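PDB 6JIX: taurine:2-oxoglutarate aminotransferase from Bifidobacterium kashiwanohense PV20-2, which probably catalyses the pyridoxal phosphate-dependent transfer of the amino group of taurine to 2-oxoglutarate. Local coordinates for residues D105-V110 / D275-A280; A123-R128 / L308-T313; A215-S220 / L248-E253. All blocks are in the same frame, centred on the assembly; numbering follows the deposited sequence.

Interaction 1 (D105-V110 / D275-A280); sequences DFYQRV and DMFTFA
Tyr-107 and Asp-275 are the nearest backbone neighbours at one end of this contact, 8.3 Å apart from CA to CA, and from there segments 105-110 and 275-280 run the same way with their directions 39° apart. No hydrogen bond joins them; side chains do the bridging. The main one is a T-shaped pair in which the edge of Phe-277 is turned onto the face of Tyr-107, the two planes standing at 85° and the ring centroids 5.3 Å apart. The touching corner is Phe-277 CE1, 3.8 Å from Tyr-107 CZ and displaced toward the rim of the tyrosine ring. The opposite face of Tyr-107 takes the edge of Phe-106, so the tyrosine is flanked by two phenylalanines, and its OH is hydrogen-bonded to Pro-274 O. The gap exists because, in the seven-stranded sheet of this fold-type I aminotransferase, strand 291-296 runs antiparallel between strands 107-113 and 276-279; Tyr-107, Phe-277 and Phe-279 all touch its Val-294. Helix 89-102 packs on the sheet face that bears these rings, with Ala-102 touching both Tyr-107 and Phe-277. Farther along, Val-110 CG1, anti to the backbone N (chi1 172°), meets the edge of the Phe-279 ring at CZ, 4.0 Å away. Back at the start, the rim of Phe-106 brings CE2 within 4.4 Å of Asp-275 CA, while the Asp-275 carboxylate salt-bridges Arg-239.

Interaction 2 (A123-R128 / L308-T313); sequences AIKMAR and LQCGLT. With PLP (pyridoxal-5'-phosphate), chain P; GLU (glutamic acid), chain O.
Lys-125 NZ, buried where helix 116-131 meets the loop 308-313, is shared between two carbonyl groups: its stronger partner is Ser-146 O of the second subunit, and it gives a weak hydrogen bond to Gln-309 O at 3.4 Å. The lysine side chain is bent at chi3 (89°), which swings CE round to within 3.7 Å of Gln-309 O. That oxygen belongs to the central residue of an inverse gamma turn, closed by Cys-310 N bonding to Leu-308 O. Cys-310, the last residue of the turn, points at the helix and its SG meets two consecutive helical residues, 4.0 Å from Lys-125 CB and 4.1 Å from Met-126 CG. Met-126 continues the apolar patch, its SD lying 4.0 Å from Leu-308 CD1, the two side chains crossing obliquely.

The loop, already at the dimer interface, runs on to the partner's cofactor site. Leu-312 lines a glutamate pocket, and Thr-313 grips one phosphate oxygen twice: its N donates to O3P of the pyridoxal phosphate at 2.7 Å (161°), and its OG1 donates to the same atom. Gly-116 N and Ala-117 N of the second subunit also hydrogen-bond to that cofactor. Neutral donors from both chains thus hold the cofactor, Thr-313 by its phosphate, so each site is complete only in the dimer, while the buried ammonium of Lys-125 is probably stabilised by the carbonyl dipoles it faces.

Interaction 3 (A215-S220 / L248-E253); sequences AILMES and LMICDE. With PLP (pyridoxal-5'-phosphate), chain G.
Glu-219 and Asp-252 lie side by side and point the same way from neighbouring parallel strands, their carboxylate planes turned 54° against each other. The aliphatic parts touch, Glu-219 CG lying 4.1 Å from Asp-252 CB, and both ends reach the pyridoxal phosphate. In Asp-252 a chi1 of -178° sets CG anti to the backbone N, and from there OD2 lies 2.7 Å from N1 of the cofactor. Glu-219 OE1 comes within 3.1 Å of the methyl carbon C2A of the cofactor, with CG 3.6 Å from it. Other residues fix both carboxylates: Asp-252 OD1 accepts from Val-254 N and OD2 is bonded to Asn-120 and His-144, whereas Glu-219 accepts from Gly-223 N and Tyr-143 N.

Behind this pair, on the same face, Ile-250 fits between two residues of the adjacent strand. Its CD1 rests 3.6 Å from Ala-215 CB, and its CG2, on the other branch, lies 3.9 Å from Leu-217 CD1. Helix 116-131 packs against this face, while Met-218 and Met-249 on the reverse meet helix 234-245. That helix links the two strands in a beta-alpha-beta crossover. In the ladder between them Ile-216 N donates to Leu-248 O, Ile-250 N to Ile-216 O at 2.9 Å, and Met-218 N to Ile-250 O; Asp-252 N approaches Met-218 O from above the carbonyl plane, 36° out of it. Just past the end of its strand, Ser-220 N makes a weak bond to Asp-252 O at 3.4 Å.

Asp-252 stands at the C-terminal end of its strand, paired with Glu-219, where both reach the cofactor. An aspartate facing the pyridine nitrogen is a familiar feature of fold-type I enzymes; it would polarise the ring and help it to act as an electron sink during transamination.

Interactions 1 and 3 meet within one sheet, their centres 11 Å apart: strand 276-279 borders strand 248-252, and Thr-278 N probably hydrogen-bonds to Cys-251 O at 3.0 Å. Helix 116-131, which carries interaction 2, packs on that sheet. Its Ala-127 CB lies 3.7 Å from Ala-215 CB of interaction 3 and 3.9 Å from Met-276 CE of the 275-280 segment. Around the active site the roles differ. Interaction 3 meets the pyridine ring of its own chain's cofactor directly, the Phe-279 side chain of interaction 1 stands back about 9 Å from a bound pyridoxal phosphate, and interaction 2 serves the phosphate bound by the second subunit, which returns its own Thr-313.

Interaction 1 (D105-V110 / D275-A280)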
# COMPACT_ATOMS: atom_id res chain seq x y z
N ASP A 105 -27.19 -3.18 8.87
CA ASP A 105 -27.93 -4.43 8.86
C ASP A 105 -27.32 -5.44 7.92
O ASP A 105 -27.62 -6.63 8.03
CB ASP A 105 -29.41 -4.21 8.48
CG ASP A 105 -30.11 -3.22 9.41
OD1 ASP A 105 -29.79 -3.21 10.62
OD2 ASP A 105 -30.96 -2.44 8.91
N PHE A 106 -26.47 -4.99 7.00
CA PHE A 106 -25.79 -5.88 6.07
C PHE A 106 -24.30 -6.05 6.34
O PHE A 106 -23.79 -7.18 6.30
CB PHE A 106 -26.02 -5.39 4.65
CG PHE A 106 -25.61 -6.37 3.63
CD1 PHE A 106 -26.35 -7.52 3.43
CD2 PHE A 106 -24.45 -6.18 2.90
CE1 PHE A 106 -25.96 -8.46 2.48
CE2 PHE A 106 -24.06 -7.11 1.96
CZ PHE A 106 -24.82 -8.25 1.75
N TYR A 107 -23.56 -4.97 6.60
CA TYR A 107 -22.11 -5.06 6.76
C TYR A 107 -21.74 -5.15 8.24
O TYR A 107 -22.54 -4.82 9.12
CB TYR A 107 -21.40 -3.87 6.10
CG TYR A 107 -21.73 -3.77 4.64
CD1 TYR A 107 -21.05 -4.55 3.69
CD2 TYR A 107 -22.78 -2.97 4.19
CE1 TYR A 107 -21.38 -4.49 2.34
CE2 TYR A 107 -23.11 -2.90 2.85
CZ TYR A 107 -22.42 -3.66 1.94
OH TYR A 107 -22.77 -3.58 0.61
N GLN A 108 -20.51 -5.60 8.48
CA GLN A 108 -20.07 -5.88 9.84
C GLN A 108 -18.70 -5.30 10.16
O GLN A 108 -18.54 -4.59 11.15
CB GLN A 108 -20.05 -7.39 10.08
CG GLN A 108 -20.03 -7.77 11.55
CD GLN A 108 -21.05 -6.98 12.35
OE1 GLN A 108 -22.26 -7.09 12.14
NE2 GLN A 108 -20.56 -6.16 13.29
N ARG A 109 -17.70 -5.58 9.33
CA ARG A 109 -16.34 -5.22 9.67
C ARG A 109 -15.69 -4.44 8.53
O ARG A 109 -16.21 -4.37 7.42
CB ARG A 109 -15.51 -6.48 10.01
CG ARG A 109 -16.16 -7.38 11.03
CD ARG A 109 -15.27 -8.59 11.36
NE ARG A 109 -15.79 -9.30 12.52
CZ ARG A 109 -15.55 -8.95 13.78
NH1 ARG A 109 -14.78 -7.90 14.03
NH2 ARG A 109 -16.09 -9.62 14.79
N VAL A 110 -14.56 -3.81 8.85
CA VAL A 110 -13.74 -3.09 7.88
C VAL A 110 -12.29 -3.58 7.99
O VAL A 110 -11.74 -3.68 9.10
CB VAL A 110 -13.83 -1.57 8.09
CG1 VAL A 110 -12.82 -0.86 7.21
CG2 VAL A 110 -15.23 -1.10 7.80
N ASP A 275 -21.31 -7.71 -1.79
CA ASP A 275 -20.82 -8.49 -0.67
C ASP A 275 -19.61 -7.84 -0.02
O ASP A 275 -19.40 -7.98 1.20
CB ASP A 275 -20.48 -9.90 -1.13
CG ASP A 275 -21.70 -10.64 -1.58
OD1 ASP A 275 -22.33 -11.28 -0.71
OD2 ASP A 275 -22.02 -10.55 -2.79
N MET A 276 -18.85 -7.08 -0.80
CA MET A 276 -17.69 -6.36 -0.32
C MET A 276 -17.55 -5.12 -1.19
O MET A 276 -18.02 -5.10 -2.33
CB MET A 276 -16.42 -7.21 -0.42
CG MET A 276 -16.25 -8.21 0.70
SD MET A 276 -14.73 -9.15 0.55
CE MET A 276 -15.09 -10.20 -0.87
N PHE A 277 -16.97 -4.08 -0.64
CA PHE A 277 -16.57 -2.99 -1.51
C PHE A 277 -15.30 -2.37 -0.94
O PHE A 277 -15.04 -2.42 0.27
CB PHE A 277 -17.68 -1.94 -1.72
CG PHE A 277 -18.14 -1.26 -0.46
CD1 PHE A 277 -19.08 -1.85 0.36
CD2 PHE A 277 -17.66 0.00 -0.12
CE1 PHE A 277 -19.51 -1.21 1.52
CE2 PHE A 277 -18.08 0.65 1.03
CZ PHE A 277 -19.01 0.04 1.86
N THR A 278 -14.50 -1.82 -1.85
CA THR A 278 -13.18 -1.32 -1.53
C THR A 278 -13.16 0.20 -1.72
O THR A 278 -13.90 0.76 -2.54
CB THR A 278 -12.14 -1.97 -2.42
OG1 THR A 278 -12.50 -1.73 -3.79
CG2 THR A 278 -12.08 -3.49 -2.17
N PHE A 279 -12.29 0.84 -0.95
CA PHE A 279 -12.24 2.29 -0.88
C PHE A 279 -10.81 2.68 -0.57
O PHE A 279 -10.03 1.87 -0.06
CB PHE A 279 -13.19 2.85 0.20
CG PHE A 279 -12.83 2.42 1.61
CD1 PHE A 279 -13.39 1.28 2.19
CD2 PHE A 279 -11.92 3.14 2.34
CE1 PHE A 279 -13.04 0.90 3.48
CE2 PHE A 279 -11.57 2.76 3.62
CZ PHE A 279 -12.13 1.64 4.19
N ALA A 280 -10.45 3.90 -0.96
CA ALA A 280 -9.28 4.61 -0.47
C ALA A 280 -9.51 6.11 -0.42
O ALA A 280 -9.75 6.69 0.64
CB ALA A 280 -8.06 4.31 -1.36

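Interaction 2 (A123-R128 / L308-T313)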
# COMPACT_ATOMS: atom_id res chain seq x y z
N ALA A 123 -9.47 -7.92 -1.00
CA ALA A 123 -10.83 -8.33 -1.32
C ALA A 123 -10.83 -9.59 -2.18
O ALA A 123 -11.57 -10.54 -1.91
CB ALA A 123 -11.59 -7.20 -2.01
N ILE A 124 -9.96 -9.63 -3.19
CA ILE A 124 -9.77 -10.84 -3.98
C ILE A 124 -9.41 -12.02 -3.07
O ILE A 124 -10.02 -13.09 -3.17
CB ILE A 124 -8.68 -10.61 -5.03
CG1 ILE A 124 -9.17 -9.65 -6.10
CG2 ILE A 124 -8.21 -11.94 -5.62
CD1 ILE A 124 -8.04 -9.08 -6.92
N LYS A 125 -8.38 -11.86 -2.23
CA LYS A 125 -7.94 -12.97 -1.38
C LYS A 125 -9.09 -13.48 -0.52
O LYS A 125 -9.27 -14.69 -0.37
CB LYS A 125 -6.78 -12.55 -0.49
CG LYS A 125 -5.43 -12.58 -1.18
CD LYS A 125 -4.37 -11.84 -0.39
CE LYS A 125 -3.67 -12.75 0.60
NZ LYS A 125 -2.86 -11.94 1.57
N MET A 126 -9.86 -12.56 0.06
CA MET A 126 -10.97 -12.96 0.92
C MET A 126 -12.05 -13.70 0.14
O MET A 126 -12.59 -14.71 0.61
CB MET A 126 -11.53 -11.72 1.62
CG MET A 126 -10.51 -10.95 2.47
SD MET A 126 -11.29 -9.75 3.57
CE MET A 126 -11.04 -8.21 2.71
N ALA A 127 -12.37 -13.23 -1.08
CA ALA A 127 -13.40 -13.91 -1.86
C ALA A 127 -12.97 -15.33 -2.20
O ALA A 127 -13.78 -16.26 -2.13
CB ALA A 127 -13.72 -13.11 -3.13
N ARG A 128 -11.71 -15.52 -2.56
CA ARG A 128 -11.23 -16.88 -2.83
C ARG A 128 -11.30 -17.74 -1.57
O ARG A 128 -11.69 -18.92 -1.63
CB ARG A 128 -9.81 -16.83 -3.39
CG ARG A 128 -9.73 -16.70 -4.90
CD ARG A 128 -8.45 -16.00 -5.33
NE ARG A 128 -8.31 -15.96 -6.79
CZ ARG A 128 -7.26 -15.47 -7.44
NH1 ARG A 128 -6.23 -14.97 -6.76
NH2 ARG A 128 -7.23 -15.50 -8.77
N LEU A 308 -8.26 -15.12 9.15
CA LEU A 308 -8.11 -14.18 8.05
C LEU A 308 -6.64 -14.12 7.65
O LEU A 308 -5.85 -13.41 8.28
CB LEU A 308 -8.62 -12.79 8.45
CG LEU A 308 -8.39 -11.72 7.39
CD1 LEU A 308 -9.23 -12.04 6.18
CD2 LEU A 308 -8.75 -10.35 7.93
N GLN A 309 -6.27 -14.83 6.59
CA GLN A 309 -4.87 -14.87 6.16
C GLN A 309 -4.52 -13.67 5.27
O GLN A 309 -4.02 -13.79 4.15
CB GLN A 309 -4.59 -16.20 5.46
CG GLN A 309 -4.88 -17.44 6.33
CD GLN A 309 -3.83 -17.68 7.44
OE1 GLN A 309 -3.07 -16.78 7.82
NE2 GLN A 309 -3.79 -18.90 7.97
N CYS A 310 -4.79 -12.48 5.83
CA CYS A 310 -4.48 -11.19 5.23
C CYS A 310 -3.91 -10.29 6.31
O CYS A 310 -4.27 -10.41 7.48
CB CYS A 310 -5.72 -10.49 4.67
SG CYS A 310 -6.52 -11.36 3.32
N GLY A 311 -3.05 -9.37 5.90
CA GLY A 311 -2.43 -8.48 6.86
C GLY A 311 -1.44 -7.55 6.20
O GLY A 311 -0.99 -7.77 5.07
N LEU A 312 -1.12 -6.47 6.92
CA LEU A 312 -0.07 -5.56 6.50
C LEU A 312 0.37 -4.76 7.72
O LEU A 312 -0.42 -4.53 8.64
CB LEU A 312 -0.52 -4.63 5.38
CG LEU A 312 -1.81 -3.83 5.55
CD1 LEU A 312 -1.64 -2.45 4.94
CD2 LEU A 312 -2.92 -4.58 4.88
N THR A 313 1.64 -4.38 7.73
CA THR A 313 2.22 -3.70 8.88
C THR A 313 1.34 -2.54 9.34
O THR A 313 1.05 -2.39 10.53
CB THR A 313 3.64 -3.23 8.55
OG1 THR A 313 4.51 -4.36 8.46
CG2 THR A 313 4.18 -2.30 9.62
N1 PLP P . 9.56 -7.27 4.14
C2 PLP P . 9.86 -7.53 5.40
C2A PLP P . 11.28 -7.96 5.78
C3 PLP P . 8.87 -7.43 6.41
O3 PLP P . 9.16 -7.70 7.73
C4 PLP P . 7.59 -7.05 6.10
C4A PLP P . 6.54 -6.95 7.23
O4A PLP P . 6.41 -7.90 7.99
C5 PLP P . 7.31 -6.77 4.73
C6 PLP P . 8.32 -6.89 3.77
C5A PLP P . 5.86 -6.34 4.31
O4P PLP P . 5.74 -4.99 4.60
P PLP P . 4.28 -4.26 4.69
O1P PLP P . 4.46 -2.80 4.84
O2P PLP P . 3.34 -4.59 3.33
O3P PLP P . 3.59 -4.67 5.90
N GLU O . 2.08 -8.34 12.28
CA GLU O . 0.74 -8.51 11.74
C GLU O . 0.54 -7.79 10.39
O GLU O . -0.37 -6.91 10.29
CB GLU O . -0.33 -8.02 12.73
CG GLU O . -0.48 -8.95 13.95
CD GLU O . -1.92 -9.22 14.41
OE1 GLU O . -2.89 -8.65 13.84
OE2 GLU O . -2.15 -10.02 15.36
OXT GLU O . 1.27 -8.08 9.38

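Interaction 3 (A215-S220 / L248-E253)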
# COMPACT_ATOMS: atom_id res chain seq x y z
N ALA A 215 -15.71 -14.34 -7.34
CA ALA A 215 -16.16 -12.96 -7.26
C ALA A 215 -16.16 -12.31 -8.64
O ALA A 215 -15.31 -12.61 -9.49
CB ALA A 215 -15.27 -12.15 -6.30
N ILE A 216 -17.12 -11.42 -8.84
CA ILE A 216 -17.07 -10.45 -9.92
C ILE A 216 -16.67 -9.13 -9.30
O ILE A 216 -17.32 -8.65 -8.36
CB ILE A 216 -18.42 -10.35 -10.63
CG1 ILE A 216 -18.70 -11.62 -11.44
CG2 ILE A 216 -18.46 -9.12 -11.54
CD1 ILE A 216 -20.00 -11.53 -12.20
N LEU A 217 -15.60 -8.53 -9.81
CA LEU A 217 -15.08 -7.28 -9.27
C LEU A 217 -15.27 -6.17 -10.30
O LEU A 217 -14.76 -6.26 -11.42
CB LEU A 217 -13.60 -7.45 -8.90
CG LEU A 217 -12.73 -6.20 -8.73
CD1 LEU A 217 -13.19 -5.36 -7.54
CD2 LEU A 217 -11.30 -6.63 -8.57
N MET A 218 -16.01 -5.13 -9.93
CA MET A 218 -16.24 -4.02 -10.85
C MET A 218 -16.27 -2.70 -10.10
O MET A 218 -16.76 -2.63 -8.97
CB MET A 218 -17.48 -4.19 -11.75
CG MET A 218 -18.63 -4.94 -11.22
SD MET A 218 -19.60 -5.65 -12.59
CE MET A 218 -19.92 -4.26 -13.68
N GLU A 219 -15.67 -1.68 -10.71
CA GLU A 219 -15.90 -0.30 -10.29
C GLU A 219 -17.39 0.01 -10.34
O GLU A 219 -18.05 -0.20 -11.37
CB GLU A 219 -15.17 0.68 -11.21
CG GLU A 219 -13.67 0.76 -11.06
CD GLU A 219 -13.03 1.67 -12.11
OE1 GLU A 219 -12.83 2.87 -11.80
OE2 GLU A 219 -12.74 1.20 -13.23
N SER A 220 -17.90 0.58 -9.25
CA SER A 220 -19.32 0.93 -9.20
C SER A 220 -19.72 1.73 -10.44
O SER A 220 -20.66 1.36 -11.16
CB SER A 220 -19.63 1.73 -7.93
OG SER A 220 -19.45 0.94 -6.75
N LEU A 248 -19.53 -13.80 -5.13
CA LEU A 248 -19.55 -12.53 -4.41
C LEU A 248 -19.40 -11.38 -5.38
O LEU A 248 -18.64 -11.46 -6.36
CB LEU A 248 -18.43 -12.48 -3.36
CG LEU A 248 -18.40 -13.62 -2.34
CD1 LEU A 248 -17.16 -13.54 -1.49
CD2 LEU A 248 -19.63 -13.56 -1.48
N MET A 249 -20.12 -10.30 -5.12
CA MET A 249 -19.98 -9.07 -5.89
C MET A 249 -19.13 -8.10 -5.09
O MET A 249 -19.41 -7.86 -3.91
CB MET A 249 -21.33 -8.45 -6.20
CG MET A 249 -21.25 -7.26 -7.10
SD MET A 249 -22.92 -6.60 -7.37
CE MET A 249 -22.63 -5.56 -8.81
N ILE A 250 -18.06 -7.62 -5.70
CA ILE A 250 -17.17 -6.66 -5.07
C ILE A 250 -17.22 -5.39 -5.90
O ILE A 250 -16.76 -5.38 -7.05
CB ILE A 250 -15.72 -7.18 -4.98
CG1 ILE A 250 -15.68 -8.60 -4.41
CG2 ILE A 250 -14.87 -6.21 -4.18
CD1 ILE A 250 -14.31 -9.22 -4.42
N CYS A 251 -17.71 -4.31 -5.30
CA CYS A 251 -17.68 -3.02 -5.97
C CYS A 251 -16.45 -2.25 -5.51
O CYS A 251 -16.12 -2.23 -4.32
CB CYS A 251 -18.94 -2.20 -5.66
SG CYS A 251 -20.43 -2.86 -6.37
N ASP A 252 -15.76 -1.64 -6.47
CA ASP A 252 -14.60 -0.80 -6.20
C ASP A 252 -15.07 0.65 -6.06
O ASP A 252 -15.46 1.28 -7.04
CB ASP A 252 -13.57 -0.99 -7.31
CG ASP A 252 -12.29 -0.19 -7.09
OD1 ASP A 252 -12.35 0.85 -6.39
OD2 ASP A 252 -11.23 -0.60 -7.62
N GLU A 253 -15.03 1.18 -4.83
CA GLU A 253 -15.41 2.56 -4.56
C GLU A 253 -14.20 3.46 -4.39
O GLU A 253 -14.34 4.58 -3.89
CB GLU A 253 -16.27 2.64 -3.29
CG GLU A 253 -17.60 1.92 -3.35
CD GLU A 253 -18.67 2.76 -4.00
OE1 GLU A 253 -18.67 3.98 -3.76
OE2 GLU A 253 -19.49 2.20 -4.76
N1 PLP G . -9.48 1.46 -8.00
C2 PLP G . -9.86 2.56 -8.66
C2A PLP G . -11.30 2.71 -9.15
C3 PLP G . -8.94 3.59 -8.93
O3 PLP G . -9.30 4.73 -9.62
C4 PLP G . -7.64 3.49 -8.49
C4A PLP G . -6.65 4.65 -8.80
O4A PLP G . -6.83 5.37 -9.78
C5 PLP G . -7.28 2.30 -7.78
C6 PLP G . -8.23 1.30 -7.54
C5A PLP G . -5.80 2.14 -7.26
O4P PLP G . -5.72 2.91 -6.10
P PLP G . -4.27 3.29 -5.48
O1P PLP G . -4.43 3.91 -4.16
O2P PLP G . -3.47 2.08 -5.19
O3P PLP G . -3.45 4.27 -6.57